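Local coordinates for AAA family ATPase (Sulfolobus acidocaldarius, PDB 2W2U), which is an ATP-hydrolysing part of the archaeal cell division machinery, working with ESCRT-III-like proteins and represented here by its MIT domain, at residues S10-L15 with A50-L55. Numbering follows the deposited sequence.
Sequences SAQVML and AQLVSL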
loop_
_atom_site.group_PDB
_atom_site.type_symbol
_atom_site.label_atom_id
_atom_site.label_comp_id
_atom_site.label_asym_id
_atom_site.label_seq_id
_atom_site.Cartn_x
_atom_site.Cartn_y
_atom_site.Cartn_z
ATOM N N SER A 10 17.674 -7.534 2.184
ATOM C CA SER A 10 17.907 -6.086 2.232
ATOM C C SER A 10 16.749 -5.327 2.891
ATOM O O SER A 10 15.660 -5.877 3.076
ATOM C CB SER A 10 18.121 -5.547 0.818
ATOM O OG SER A 10 16.894 -5.495 0.111
ATOM N N ALA A 11 17.000 -4.064 3.234
ATOM C CA ALA A 11 15.988 -3.188 3.822
ATOM C C ALA A 11 14.850 -2.869 2.848
ATOM O O ALA A 11 13.698 -2.728 3.265
ATOM C CB ALA A 11 16.633 -1.897 4.336
ATOM N N GLN A 12 15.178 -2.756 1.559
ATOM C CA GLN A 12 14.188 -2.449 0.528
ATOM C C GLN A 12 13.180 -3.578 0.391
ATOM O O GLN A 12 11.975 -3.356 0.503
ATOM C CB GLN A 12 14.862 -2.176 -0.820
ATOM C CG GLN A 12 13.917 -1.585 -1.861
ATOM C CD GLN A 12 14.632 -0.984 -3.057
ATOM O OE1 GLN A 12 14.082 -0.128 -3.755
ATOM N NE2 GLN A 12 15.861 -1.425 -3.302
ATOM N N VAL A 13 13.696 -4.787 0.161
ATOM C CA VAL A 13 12.884 -5.985 -0.031
ATOM C C VAL A 13 12.048 -6.309 1.218
ATOM O O VAL A 13 10.887 -6.693 1.112
ATOM C CB VAL A 13 13.766 -7.202 -0.452
ATOM C CG1 VAL A 13 12.964 -8.493 -0.456
ATOM C CG2 VAL A 13 14.380 -6.969 -1.831
ATOM N N MET A 14 12.648 -6.133 2.390
ATOM C CA MET A 14 11.970 -6.374 3.658
ATOM C C MET A 14 10.772 -5.427 3.852
ATOM O O MET A 14 9.678 -5.864 4.238
ATOM C CB MET A 14 12.971 -6.239 4.804
ATOM C CG MET A 14 12.500 -6.816 6.116
ATOM S SD MET A 14 13.036 -5.786 7.490
ATOM C CE MET A 14 11.928 -4.386 7.254
ATOM N N LEU A 15 10.978 -4.142 3.568
ATOM C CA LEU A 15 9.891 -3.162 3.640
ATOM C C LEU A 15 8.841 -3.382 2.549
ATOM O O LEU A 15 7.646 -3.255 2.800
ATOM C CB LEU A 15 10.427 -1.725 3.596
ATOM C CG LEU A 15 11.170 -1.206 4.838
ATOM C CD1 LEU A 15 11.940 0.050 4.495
ATOM C CD2 LEU A 15 10.224 -0.951 6.026
ATOM N N ALA A 50 5.671 5.148 1.999
ATOM C CA ALA A 50 6.270 6.471 2.182
ATOM C C ALA A 50 7.713 6.362 2.677
ATOM O O ALA A 50 8.580 7.119 2.240
ATOM C CB ALA A 50 5.424 7.335 3.127
ATOM N N GLN A 51 7.965 5.408 3.571
ATOM C CA GLN A 51 9.311 5.150 4.075
ATOM C C GLN A 51 10.258 4.686 2.956
ATOM O O GLN A 51 11.409 5.142 2.877
ATOM C CB GLN A 51 9.270 4.111 5.202
ATOM C CG GLN A 51 10.639 3.751 5.778
ATOM C CD GLN A 51 11.244 4.882 6.589
ATOM O OE1 GLN A 51 10.625 5.379 7.527
ATOM N NE2 GLN A 51 12.467 5.289 6.238
ATOM N N LEU A 52 9.760 3.776 2.114
ATOM C CA LEU A 52 10.482 3.300 0.927
ATOM C C LEU A 52 10.815 4.436 -0.046
ATOM O O LEU A 52 11.936 4.516 -0.546
ATOM C CB LEU A 52 9.704 2.178 0.226
ATOM C CG LEU A 52 9.796 0.754 0.804
ATOM C CD1 LEU A 52 8.665 -0.117 0.296
ATOM C CD2 LEU A 52 11.141 0.093 0.502
ATOM N N VAL A 53 9.842 5.313 -0.292
ATOM C CA VAL A 53 10.057 6.553 -1.045
ATOM C C VAL A 53 11.177 7.433 -0.449
ATOM O O VAL A 53 12.029 7.897 -1.187
ATOM C CB VAL A 53 8.738 7.363 -1.210
ATOM C CG1 VAL A 53 9.013 8.802 -1.692
ATOM C CG2 VAL A 53 7.791 6.651 -2.173
ATOM N N SER A 54 11.182 7.653 0.871
ATOM C CA SER A 54 12.289 8.389 1.519
ATOM C C SER A 54 13.651 7.745 1.300
ATOM O O SER A 54 14.632 8.440 1.049
ATOM C CB SER A 54 12.072 8.536 3.025
ATOM O OG SER A 54 10.975 9.380 3.297
ATOM N N LEU A 55 13.702 6.420 1.411
ATOM C CA LEU A 55 14.956 5.672 1.339
ATOM C C LEU A 55 15.490 5.530 -0.088
ATOM O O LEU A 55 16.704 5.491 -0.295
ATOM C CB LEU A 55 14.793 4.285 1.965
ATOM C CG LEU A 55 14.832 4.085 3.487
ATOM C CD1 LEU A 55 14.180 2.759 3.854
ATOM C CD2 LEU A 55 16.256 4.131 4.027
#
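Gln51 lays its aliphatic CG against Leu15, 4.1 Å from Leu15 CD1, at the exposed border of the contact between residues 10-15 and 50-55. Leu52 is buried and carries most of the packing from the side of residues 50-55. Its CG stands anti to the carbonyl carbon (chi1 -80°), and the isobutyl group slides past that of Leu15 in the opposite direction. Leu52 CD2 lies 3.7 Å from Leu15 CB, while Leu52 CD1 packs against Leu15 C at 4.0 Å. Leu52 CD2 also lies 3.5 Å from Gln12 O and 4.0 Å from Gln12 CG, where the two side chains cross at about a right angle. Beyond CG the Gln12 chain runs out extended, and its OE1 is hydrogen-bonded to Tyr65 OH of helix 62-81; Tyr65 touches Leu52 as well, bringing in the third helix. An alanine in place of Leu52 would probably open a gap beside Leu15 CB and the Gln12 carbonyl, giving Leu15 more room to turn. A turn later, Leu55 crosses Leu15 at about a right angle, with their CD1 methyls 3.6 Å apart.

The segment axes run nearly antiparallel, at 164°, as expected for consecutive helices of the three-helix MIT bundle. Gln12 and Val13 also pack against basic side chains of the bound peptide, so the contact adjoins the ligand. With no hydrogen bond between the two segments, this surface contact rests on van der Waals packing, chiefly of Leu15 with Leu52 and Leu55, flanked by the aliphatic parts of Gln12 and Gln51.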